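Local coordinates for protein porin (Pseudomonas aeruginosa, PDB 3T24) that probably forms a monomeric beta-barrel channel of the OprD family through the outer membrane for small, carboxylate-bearing solutes, at residues I299-F304 / E351-M356; Y23-F28 / D388-I393; D203-S208 / L223-T228. One frame throughout, in Å; residues are numbered along the deposited sequence.

Interaction 1: I299-F304 / E351-M356; sequences IQIGDF and EWERDM
Glu-353 rises from its strand into the curve of loop 299-304 and holds two consecutive backbone N-H groups with one carboxylate. Its CG is anti to the backbone N (chi1 179°) and the chain stays extended, which carries the acid straight off the barrel wall. OE2 accepts from Ile-301 N at 2.8 Å on its syn side, somewhat out of the carboxylate plane. OE1 uses its syn lone pair for Gly-302 N, also at 2.8 Å. Beside it Asp-355 OD2 takes Gln-300 N at 3.0 Å, again on the syn side, while Arg-333 forms a salt bridge to the same oxygen. Three successive loop N-H groups are thus met by two acids of one strand.

Packing is tight here. Ile-299 comes tip to tip with Glu-353, its CD1 3.2 Å from Glu-353 CD, and Gln-300 CB rests 3.3 Å from Asp-355 OD2.

Toward Phe-304 the contact is looser, and no direct hydrogen bond crosses it. The ring puts its edge to the strand, with CZ 3.9 Å from Glu-353 CB. Glu-351 runs past the same ring, its CG 3.6 Å from Phe-304 CE1 and its carboxylate plane turned 84° from the ring. The polar link is one water, which accepts from Phe-304 N and donates to Glu-351 OE2, while OE1 of that acid is bonded to the hydroxyl of Tyr-383.

Trp-352 and Arg-354 start off the other side of the strand, so the acids gripping the loop all lie on one face of it. An inward-folded loop held against the inner wall of a beta barrel is a feature of outer-membrane porins, including the OprD family, where such loops narrow the channel.

Interaction 2: Y23-F28 / D388-I393; sequences YFNRDF and DENRLI. With SO4 (sulfate ion), chain F.
Arg-26 and Glu-389 lie side by side, pointing the same way off a non-hydrogen-bonded pair of antiparallel strands. The arginine, bent at chi3 (-61°), grips OE1 side-on with two nitrogens. NH2 meets Glu-389 OE1 at 2.7 Å from the syn side, tilted out of the carboxylate plane; NE reaches the same oxygen on its anti lone pair at 3.1 Å. The other oxygen is held from within its own strand: Arg-391 NE and NH2 both come to OE2 from above one face of the carboxylate, NH2 at 2.9 Å. One acid between two arginines probably stays charged and offsets their repulsion.

These strands, 14-30 and 386-399, are the first and last of the barrel, and their pairing is the seam that closes the cylinder. On the face opposite the salt bridges, Asn-390 ND2 donates to a lone pair of Asn-25 OD1 at 3.0 Å, the two amide planes standing 87° apart. Asn-25 CG sits between the backbone N and the carbonyl carbon (chi1 65°), which folds OD1 across to its neighbour. Asn-376 and Trp-374 in turn bond Asn-390 OD1. Further along, water 2 donates to both Asp-27 OD2 and Asp-388 OD1, 4.5 Å apart, while Ser-34 and Arg-29 hold Asp-27 and Arg-380 holds Asp-388.

Farther out on the salt-bridge face, Gln-300 adds a hydrogen bond to Glu-389 OE2. Arg-391 also reaches a sulfate, probably from the crystallisation liquor, with O2 2.7 Å from Arg-391 NH1; Ser-130, Arg-131 and Arg-163 also bind it.

Interaction 3: D203-S208 / L223-T228; sequences DNLSTS and LGLVHT. With C8E ((hydroxyethyloxy)tri(ethyloxy)octane), chain L; C8E ((hydroxyethyloxy)tri(ethyloxy)octane), chain M.
Leu-205 and Leu-225 both set CG anti to the backbone N (chi1 172° and 170°), which carries their methyl ends across from one strand to the other. They belong to the antiparallel hairpin of strands 205-214 and 218-230 in the wall of the porin barrel. Leu-225 CD2 lies 3.7 Å from Leu-205 CD1 and 3.5 Å from Thr-207 CG2, filling the gap between two neighbours on one face. That face meets detergent, as the lipid-facing side of an outer-membrane barrel would. One C8E molecule runs over Leu-205 and reaches His-227, with its C19 at the edge of the imidazole; a second lies against Thr-207 and Leu-223. Thr-207 OG1, near that second chain, is hydrogen-bonded to the indole N-H of Trp-201.

Five backbone hydrogen bonds join the strands, from Thr-228 N to Asn-204 O, at the end away from the hairpin turn, through to Gly-224 N and Ser-208 O. The bond from Ser-208 N to Gly-224 O is oblique, its donor 45° above the carbonyl plane. On the face of Ser-206 and Val-226, Ser-208 leans over the bare glycine backbone, its OG 3.5 Å from Gly-224 CA.

Overall arrangement
From the N terminus, strand 14-30 pairs at once with strand 33-50, but its other neighbour comes only near the end of the chain: interaction 2 joins it to strand 386-399 and closes the barrel, so the other two contacts fall within the loop it spans. Interaction 3 comes first, a short-range closure between adjacent strands of one hairpin. Interaction 1 follows it in series without crossing, tying the loop between strands 270-280 and 310-319 to strand 348-361. Interactions 1 and 2 touch through Gln-300, so the loop also meets the closing seam. Interaction 3 lies across the chain's centre from interaction 2, their centres about 36 Å apart.

Interaction 1: I299-F304 / E351-M356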
loop_
_atom_site.group_PDB
_atom_site.type_symbol
_atom_site.label_atom_id
_atom_site.label_comp_id
_atom_site.label_asym_id
_atom_site.label_seq_id
_atom_site.Cartn_x
_atom_site.Cartn_y
_atom_site.Cartn_z
ATOM N N ILE A 299 7.616 -5.743 1.894
ATOM C CA ILE A 299 8.620 -4.863 1.288
ATOM C C ILE A 299 8.618 -4.972 -0.237
ATOM O O ILE A 299 7.571 -5.216 -0.834
ATOM C CB ILE A 299 10.037 -5.097 1.883
ATOM C CG1 ILE A 299 10.488 -6.563 1.718
ATOM C CG2 ILE A 299 10.033 -4.685 3.347
ATOM C CD1 ILE A 299 11.947 -6.830 2.163
ATOM N N GLN A 300 9.770 -4.804 -0.882
ATOM C CA GLN A 300 9.718 -4.621 -2.328
ATOM C C GLN A 300 9.247 -5.859 -3.058
ATOM O O GLN A 300 8.380 -5.778 -3.922
ATOM C CB GLN A 300 11.037 -4.107 -2.915
ATOM C CG GLN A 300 10.943 -3.785 -4.415
ATOM C CD GLN A 300 12.204 -3.096 -4.958
ATOM O OE1 GLN A 300 12.920 -2.392 -4.225
ATOM N NE2 GLN A 300 12.487 -3.308 -6.245
ATOM N N ILE A 301 9.804 -7.017 -2.722
ATOM C CA ILE A 301 9.437 -8.209 -3.482
ATOM C C ILE A 301 8.507 -9.118 -2.706
ATOM O O ILE A 301 7.464 -9.510 -3.225
ATOM C CB ILE A 301 10.649 -8.998 -3.949
ATOM C CG1 ILE A 301 11.532 -8.149 -4.880
ATOM C CG2 ILE A 301 10.187 -10.242 -4.663
ATOM C CD1 ILE A 301 12.869 -8.849 -5.285
ATOM N N GLY A 302 8.871 -9.418 -1.459
ATOM C CA GLY A 302 8.117 -10.351 -0.642
ATOM C C GLY A 302 7.254 -9.710 0.434
ATOM O O GLY A 302 7.580 -8.650 0.973
ATOM N N ASP A 303 6.130 -10.344 0.742
ATOM C CA ASP A 303 5.317 -9.883 1.861
ATOM C C ASP A 303 5.514 -10.719 3.142
ATOM O O ASP A 303 4.967 -10.402 4.198
ATOM C CB ASP A 303 3.846 -9.789 1.464
ATOM C CG ASP A 303 3.263 -11.106 1.065
ATOM O OD1 ASP A 303 3.915 -12.159 1.251
ATOM O OD2 ASP A 303 2.120 -11.088 0.571
ATOM N N PHE A 304 6.311 -11.779 3.035
ATOM C CA PHE A 304 6.629 -12.633 4.172
ATOM C C PHE A 304 5.387 -13.055 4.912
ATOM O O PHE A 304 5.373 -13.152 6.137
ATOM C CB PHE A 304 7.642 -11.939 5.084
ATOM C CG PHE A 304 8.940 -11.705 4.402
ATOM C CD1 PHE A 304 9.956 -12.621 4.509
ATOM C CD2 PHE A 304 9.108 -10.607 3.570
ATOM C CE1 PHE A 304 11.159 -12.425 3.841
ATOM C CE2 PHE A 304 10.280 -10.416 2.896
ATOM C CZ PHE A 304 11.314 -11.327 3.024
ATOM N N GLU A 351 13.341 -17.692 3.440
ATOM C CA GLU A 351 13.564 -16.733 2.384
ATOM C C GLU A 351 14.101 -15.462 2.983
ATOM O O GLU A 351 13.844 -15.145 4.146
ATOM C CB GLU A 351 12.258 -16.470 1.617
ATOM C CG GLU A 351 11.198 -15.728 2.440
ATOM C CD GLU A 351 9.813 -15.790 1.802
ATOM O OE1 GLU A 351 9.672 -16.413 0.730
ATOM O OE2 GLU A 351 8.851 -15.240 2.369
ATOM N N TRP A 352 14.863 -14.721 2.194
ATOM C CA TRP A 352 15.332 -13.451 2.692
ATOM C C TRP A 352 15.480 -12.425 1.595
ATOM O O TRP A 352 15.825 -12.742 0.451
ATOM C CB TRP A 352 16.640 -13.620 3.472
ATOM C CG TRP A 352 17.821 -13.967 2.631
ATOM C CD1 TRP A 352 18.367 -15.204 2.457
ATOM C CD2 TRP A 352 18.618 -13.061 1.857
ATOM N NE1 TRP A 352 19.446 -15.129 1.619
ATOM C CE2 TRP A 352 19.631 -13.825 1.237
ATOM C CE3 TRP A 352 18.577 -11.676 1.627
ATOM C CZ2 TRP A 352 20.601 -13.257 0.395
ATOM C CZ3 TRP A 352 19.543 -11.106 0.784
ATOM C CH2 TRP A 352 20.540 -11.901 0.178
ATOM N N GLU A 353 15.230 -11.179 1.963
ATOM C CA GLU A 353 15.280 -10.095 1.006
ATOM C C GLU A 353 16.091 -8.923 1.543
ATOM O O GLU A 353 16.078 -8.637 2.743
ATOM C CB GLU A 353 13.861 -9.652 0.632
ATOM C CG GLU A 353 13.797 -8.494 -0.346
ATOM C CD GLU A 353 12.370 -8.138 -0.769
ATOM O OE1 GLU A 353 11.437 -8.961 -0.571
ATOM O OE2 GLU A 353 12.194 -7.026 -1.310
ATOM N N ARG A 354 16.808 -8.260 0.643
ATOM C CA ARG A 354 17.459 -7.005 0.967
ATOM C C ARG A 354 16.994 -5.956 -0.035
ATOM O O ARG A 354 16.982 -6.226 -1.235
ATOM C CB ARG A 354 18.985 -7.138 0.902
ATOM C CG ARG A 354 19.726 -5.829 1.193
ATOM C CD ARG A 354 21.231 -5.989 1.015
ATOM N NE ARG A 354 21.743 -7.189 1.683
ATOM C CZ ARG A 354 22.196 -7.219 2.934
ATOM N NH1 ARG A 354 22.209 -6.107 3.664
ATOM N NH2 ARG A 354 22.637 -8.362 3.454
ATOM N N ASP A 355 16.627 -4.772 0.460
ATOM C CA ASP A 355 16.224 -3.648 -0.396
ATOM C C ASP A 355 17.127 -2.443 -0.206
ATOM O O ASP A 355 17.602 -2.173 0.902
ATOM C CB ASP A 355 14.783 -3.190 -0.114
ATOM C CG ASP A 355 13.769 -4.253 -0.399
ATOM O OD1 ASP A 355 14.152 -5.299 -0.986
ATOM O OD2 ASP A 355 12.587 -4.041 -0.038
ATOM N N MET A 356 17.320 -1.698 -1.287
ATOM C CA MET A 356 18.069 -0.454 -1.245
ATOM C C MET A 356 17.319 0.622 -2.077
ATOM O O MET A 356 17.104 0.453 -3.273
ATOM C CB MET A 356 19.490 -0.711 -1.759
ATOM C CG MET A 356 20.506 0.375 -1.447
ATOM S SD MET A 356 20.758 1.562 -2.788
ATOM C CE MET A 356 21.655 0.571 -3.982
HETATM O O HOH W 1 7.510 -13.262 0.788
#

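Interaction 2: Y23-F28 / D388-I393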
loop_
_atom_site.group_PDB
_atom_site.type_symbol
_atom_site.label_atom_id
_atom_site.label_comp_id
_atom_site.label_asym_id
_atom_site.label_seq_id
_atom_site.Cartn_x
_atom_site.Cartn_y
_atom_site.Cartn_z
ATOM N N TYR A 23 10.124 2.437 -14.987
ATOM C CA TYR A 23 10.983 1.425 -15.558
ATOM C C TYR A 23 11.300 0.322 -14.553
ATOM O O TYR A 23 11.605 0.594 -13.396
ATOM C CB TYR A 23 12.287 2.057 -16.037
ATOM C CG TYR A 23 13.254 1.025 -16.535
ATOM C CD1 TYR A 23 13.100 0.463 -17.792
ATOM C CD2 TYR A 23 14.297 0.579 -15.736
ATOM C CE1 TYR A 23 13.974 -0.495 -18.256
ATOM C CE2 TYR A 23 15.174 -0.386 -16.185
ATOM C CZ TYR A 23 15.008 -0.916 -17.448
ATOM O OH TYR A 23 15.880 -1.874 -17.911
ATOM N N PHE A 24 11.254 -0.925 -14.990
ATOM C CA PHE A 24 11.755 -1.978 -14.129
ATOM C C PHE A 24 12.361 -3.150 -14.896
ATOM O O PHE A 24 11.933 -3.489 -16.005
ATOM C CB PHE A 24 10.702 -2.433 -13.107
ATOM C CG PHE A 24 9.912 -3.627 -13.534
ATOM C CD1 PHE A 24 10.450 -4.900 -13.435
ATOM C CD2 PHE A 24 8.630 -3.482 -14.030
ATOM C CE1 PHE A 24 9.727 -6.011 -13.825
ATOM C CE2 PHE A 24 7.895 -4.595 -14.425
ATOM C CZ PHE A 24 8.450 -5.860 -14.328
ATOM N N ASN A 25 13.399 -3.734 -14.311
ATOM C CA ASN A 25 13.951 -4.967 -14.847
ATOM C C ASN A 25 14.039 -6.019 -13.755
ATOM O O ASN A 25 14.192 -5.712 -12.578
ATOM C CB ASN A 25 15.298 -4.750 -15.551
ATOM C CG ASN A 25 16.384 -4.297 -14.609
ATOM O OD1 ASN A 25 16.359 -4.597 -13.417
ATOM N ND2 ASN A 25 17.352 -3.564 -15.140
ATOM N N ARG A 26 13.907 -7.265 -14.157
ATOM C CA ARG A 26 13.890 -8.358 -13.200
ATOM C C ARG A 26 14.741 -9.494 -13.736
ATOM O O ARG A 26 14.629 -9.872 -14.898
ATOM C CB ARG A 26 12.454 -8.803 -12.956
ATOM C CG ARG A 26 12.309 -10.057 -12.129
ATOM C CD ARG A 26 10.835 -10.383 -11.961
ATOM N NE ARG A 26 10.140 -9.298 -11.277
ATOM C CZ ARG A 26 8.827 -9.104 -11.319
ATOM N NH1 ARG A 26 8.059 -9.907 -12.033
ATOM N NH2 ARG A 26 8.286 -8.089 -10.657
ATOM N N ASP A 27 15.619 -10.013 -12.893
ATOM C CA ASP A 27 16.504 -11.092 -13.295
ATOM C C ASP A 27 16.272 -12.341 -12.420
ATOM O O ASP A 27 16.633 -12.355 -11.246
ATOM C CB ASP A 27 17.949 -10.611 -13.202
ATOM C CG ASP A 27 18.944 -11.651 -13.644
ATOM O OD1 ASP A 27 18.583 -12.590 -14.393
ATOM O OD2 ASP A 27 20.112 -11.521 -13.239
ATOM N N PHE A 28 15.656 -13.377 -12.982
ATOM C CA PHE A 28 15.512 -14.642 -12.238
ATOM C C PHE A 28 16.826 -15.397 -12.125
ATOM O O PHE A 28 17.494 -15.690 -13.124
ATOM C CB PHE A 28 14.430 -15.535 -12.833
ATOM C CG PHE A 28 13.058 -14.963 -12.698
ATOM C CD1 PHE A 28 12.181 -15.438 -11.722
ATOM C CD2 PHE A 28 12.647 -13.916 -13.522
ATOM C CE1 PHE A 28 10.903 -14.892 -11.583
ATOM C CE2 PHE A 28 11.377 -13.364 -13.390
ATOM C CZ PHE A 28 10.500 -13.857 -12.416
ATOM N N ASP A 388 16.357 -10.838 -8.677
ATOM C CA ASP A 388 16.704 -9.445 -8.420
ATOM C C ASP A 388 15.800 -8.555 -9.252
ATOM O O ASP A 388 15.282 -8.963 -10.293
ATOM C CB ASP A 388 18.151 -9.156 -8.832
ATOM C CG ASP A 388 19.143 -10.141 -8.218
ATOM O OD1 ASP A 388 20.187 -10.426 -8.857
ATOM O OD2 ASP A 388 18.871 -10.623 -7.099
ATOM N N GLU A 389 15.654 -7.311 -8.821
ATOM C CA GLU A 389 14.736 -6.408 -9.483
ATOM C C GLU A 389 15.167 -4.982 -9.233
ATOM O O GLU A 389 15.548 -4.633 -8.120
ATOM C CB GLU A 389 13.327 -6.667 -8.950
ATOM C CG GLU A 389 12.243 -5.757 -9.426
ATOM C CD GLU A 389 10.918 -6.078 -8.734
ATOM O OE1 GLU A 389 10.287 -7.087 -9.112
ATOM O OE2 GLU A 389 10.517 -5.342 -7.803
ATOM N N ASN A 390 15.138 -4.172 -10.286
ATOM C CA ASN A 390 15.367 -2.732 -10.179
ATOM C C ASN A 390 14.157 -1.982 -10.714
ATOM O O ASN A 390 13.658 -2.294 -11.794
ATOM C CB ASN A 390 16.611 -2.294 -10.972
ATOM C CG ASN A 390 17.883 -2.947 -10.471
ATOM O OD1 ASN A 390 18.521 -2.468 -9.530
ATOM N ND2 ASN A 390 18.260 -4.054 -11.097
ATOM N N ARG A 391 13.692 -1.002 -9.953
ATOM C CA ARG A 391 12.676 -0.067 -10.423
ATOM C C ARG A 391 13.233 1.343 -10.469
ATOM O O ARG A 391 13.810 1.824 -9.488
ATOM C CB ARG A 391 11.487 -0.032 -9.479
ATOM C CG ARG A 391 10.842 -1.349 -9.267
ATOM C CD ARG A 391 9.816 -1.269 -8.188
ATOM N NE ARG A 391 9.379 -2.609 -7.863
ATOM C CZ ARG A 391 8.119 -3.005 -7.892
ATOM N NH1 ARG A 391 7.160 -2.153 -8.232
ATOM N NH2 ARG A 391 7.826 -4.255 -7.572
ATOM N N LEU A 392 13.035 2.013 -11.595
ATOM C CA LEU A 392 13.246 3.458 -11.657
ATOM C C LEU A 392 11.904 4.151 -11.901
ATOM O O LEU A 392 11.192 3.838 -12.859
ATOM C CB LEU A 392 14.237 3.809 -12.761
ATOM C CG LEU A 392 14.858 5.222 -12.706
ATOM C CD1 LEU A 392 15.882 5.233 -11.554
ATOM C CD2 LEU A 392 15.536 5.536 -14.058
ATOM N N ILE A 393 11.541 5.066 -11.010
ATOM C CA ILE A 393 10.323 5.843 -11.181
ATOM C C ILE A 393 10.680 7.338 -11.326
ATOM O O ILE A 393 11.315 7.919 -10.448
ATOM C CB ILE A 393 9.308 5.607 -10.014
ATOM C CG1 ILE A 393 9.017 4.109 -9.808
ATOM C CG2 ILE A 393 7.993 6.300 -10.297
ATOM C CD1 ILE A 393 9.783 3.455 -8.663
HETATM S S SO4 F . 4.548 -4.459 -6.838
HETATM O O1 SO4 F . 4.590 -4.297 -5.387
HETATM O O2 SO4 F . 4.744 -3.177 -7.507
HETATM O O3 SO4 F . 5.601 -5.346 -7.314
HETATM O O4 SO4 F . 3.236 -5.014 -7.179
HETATM O O HOH W 2 20.589 -9.785 -11.310
#

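Interaction 3: D203-S208 / L223-T228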
loop_
_atom_site.group_PDB
_atom_site.type_symbol
_atom_site.label_atom_id
_atom_site.label_comp_id
_atom_site.label_asym_id
_atom_site.label_seq_id
_atom_site.Cartn_x
_atom_site.Cartn_y
_atom_site.Cartn_z
ATOM N N ASP A 203 -1.859 13.016 22.170
ATOM C CA ASP A 203 -1.247 13.370 20.898
ATOM C C ASP A 203 -0.083 12.440 20.563
ATOM O O ASP A 203 0.579 12.616 19.543
ATOM C CB ASP A 203 -0.831 14.852 20.846
ATOM C CG ASP A 203 -0.584 15.448 22.221
ATOM O OD1 ASP A 203 -1.557 15.616 22.986
ATOM O OD2 ASP A 203 0.582 15.775 22.531
ATOM N N ASN A 204 0.144 11.437 21.410
ATOM C CA ASN A 204 1.216 10.467 21.182
ATOM C C ASN A 204 0.769 9.006 21.077
ATOM O O ASN A 204 1.543 8.152 20.668
ATOM C CB ASN A 204 2.282 10.589 22.269
ATOM C CG ASN A 204 3.278 11.685 21.978
ATOM O OD1 ASN A 204 3.815 11.775 20.871
ATOM N ND2 ASN A 204 3.519 12.540 22.966
ATOM N N LEU A 205 -0.472 8.725 21.457
ATOM C CA LEU A 205 -0.978 7.359 21.501
ATOM C C LEU A 205 -2.343 7.199 20.848
ATOM O O LEU A 205 -3.338 7.750 21.311
ATOM C CB LEU A 205 -1.084 6.875 22.949
ATOM C CG LEU A 205 -1.784 5.524 23.117
ATOM C CD1 LEU A 205 -0.897 4.411 22.576
ATOM C CD2 LEU A 205 -2.137 5.277 24.577
ATOM N N SER A 206 -2.406 6.415 19.781
ATOM C CA SER A 206 -3.710 6.096 19.234
ATOM C C SER A 206 -3.883 4.606 19.095
ATOM O O SER A 206 -2.914 3.865 18.952
ATOM C CB SER A 206 -3.937 6.804 17.899
ATOM O OG SER A 206 -2.863 6.547 17.019
ATOM N N THR A 207 -5.131 4.167 19.159
ATOM C CA THR A 207 -5.450 2.786 18.852
ATOM C C THR A 207 -6.525 2.770 17.780
ATOM O O THR A 207 -7.255 3.755 17.595
ATOM C CB THR A 207 -5.928 2.012 20.091
ATOM O OG1 THR A 207 -7.242 2.450 20.474
ATOM C CG2 THR A 207 -4.965 2.227 21.236
ATOM N N SER A 208 -6.612 1.650 17.074
ATOM C CA SER A 208 -7.586 1.498 16.016
ATOM C C SER A 208 -8.179 0.097 15.989
ATOM O O SER A 208 -7.538 -0.879 16.368
ATOM C CB SER A 208 -6.947 1.822 14.672
ATOM O OG SER A 208 -5.874 0.941 14.409
ATOM N N LEU A 223 -6.530 -4.951 14.661
ATOM C CA LEU A 223 -6.323 -4.055 15.793
ATOM C C LEU A 223 -4.980 -3.365 15.669
ATOM O O LEU A 223 -4.003 -3.966 15.248
ATOM C CB LEU A 223 -6.407 -4.794 17.123
ATOM C CG LEU A 223 -7.778 -5.185 17.680
ATOM C CD1 LEU A 223 -8.425 -6.234 16.807
ATOM C CD2 LEU A 223 -7.627 -5.715 19.099
ATOM N N GLY A 224 -4.943 -2.092 16.022
ATOM C CA GLY A 224 -3.716 -1.332 15.952
ATOM C C GLY A 224 -3.500 -0.469 17.173
ATOM O O GLY A 224 -4.451 -0.082 17.866
ATOM N N LEU A 225 -2.231 -0.181 17.432
ATOM C CA LEU A 225 -1.803 0.647 18.545
ATOM C C LEU A 225 -0.551 1.325 18.035
ATOM O O LEU A 225 0.406 0.661 17.666
ATOM C CB LEU A 225 -1.490 -0.231 19.764
ATOM C CG LEU A 225 -0.808 0.231 21.069
ATOM C CD1 LEU A 225 0.403 1.159 20.837
ATOM C CD2 LEU A 225 -1.804 0.857 22.057
ATOM N N VAL A 226 -0.567 2.648 17.983
ATOM C CA VAL A 226 0.607 3.391 17.547
ATOM C C VAL A 226 1.049 4.358 18.642
ATOM O O VAL A 226 0.279 5.193 19.098
ATOM C CB VAL A 226 0.330 4.156 16.231
ATOM C CG1 VAL A 226 1.490 5.066 15.873
ATOM C CG2 VAL A 226 0.051 3.177 15.109
ATOM N N HIS A 227 2.295 4.236 19.072
ATOM C CA HIS A 227 2.792 5.091 20.140
ATOM C C HIS A 227 4.087 5.769 19.714
ATOM O O HIS A 227 5.048 5.104 19.322
ATOM C CB HIS A 227 3.010 4.271 21.412
ATOM C CG HIS A 227 3.373 5.091 22.612
ATOM N ND1 HIS A 227 2.513 6.012 23.173
ATOM C CD2 HIS A 227 4.501 5.126 23.359
ATOM C CE1 HIS A 227 3.096 6.579 24.212
ATOM N NE2 HIS A 227 4.304 6.059 24.348
ATOM N N THR A 228 4.103 7.095 19.764
ATOM C CA THR A 228 5.327 7.833 19.492
ATOM C C THR A 228 5.830 8.415 20.802
ATOM O O THR A 228 5.074 9.039 21.542
ATOM C CB THR A 228 5.127 8.940 18.445
ATOM O OG1 THR A 228 4.799 8.351 17.178
ATOM C CG2 THR A 228 6.400 9.750 18.289
HETATM C C6 C8E L . -7.833 0.666 24.814
HETATM C C7 C8E L . -6.758 0.909 25.870
HETATM C C8 C8E L . -6.394 2.386 25.891
HETATM O O9 C8E L . -6.402 2.874 27.215
HETATM C C10 C8E L . -5.092 3.197 27.623
HETATM C C11 C8E L . -4.948 4.710 27.495
HETATM O O12 C8E L . -3.828 5.163 28.233
HETATM C C13 C8E L . -3.216 6.297 27.652
HETATM C C14 C8E L . -1.916 6.586 28.393
HETATM O O15 C8E L . -0.828 5.883 27.834
HETATM C C16 C8E L . 0.267 6.765 27.741
HETATM C C17 C8E L . -0.177 7.972 26.919
HETATM O O18 C8E L . 0.782 8.999 27.057
HETATM C C19 C8E L . 1.954 8.644 26.364
HETATM C C20 C8E L . 2.456 9.778 25.469
HETATM O O21 C8E L . 3.868 9.877 25.578
HETATM C C1 C8E M . -5.748 -2.121 21.243
HETATM C C2 C8E M . -6.974 -1.970 20.341
HETATM C C3 C8E M . -8.028 -1.084 21.000
HETATM C C4 C8E M . -9.295 -1.032 20.145
HETATM C C5 C8E M . -10.571 -0.907 20.984
HETATM C C6 C8E M . -11.698 -0.221 20.212
HETATM C C7 C8E M . -11.744 1.295 20.417
HETATM C C8 C8E M . -10.477 2.021 19.973
HETATM O O9 C8E M . -10.734 2.495 18.672
HETATM C C10 C8E M . -11.847 3.357 18.681
HETATM C C11 C8E M . -12.856 3.010 17.588
HETATM O O12 C8E M . -13.512 1.804 17.937
#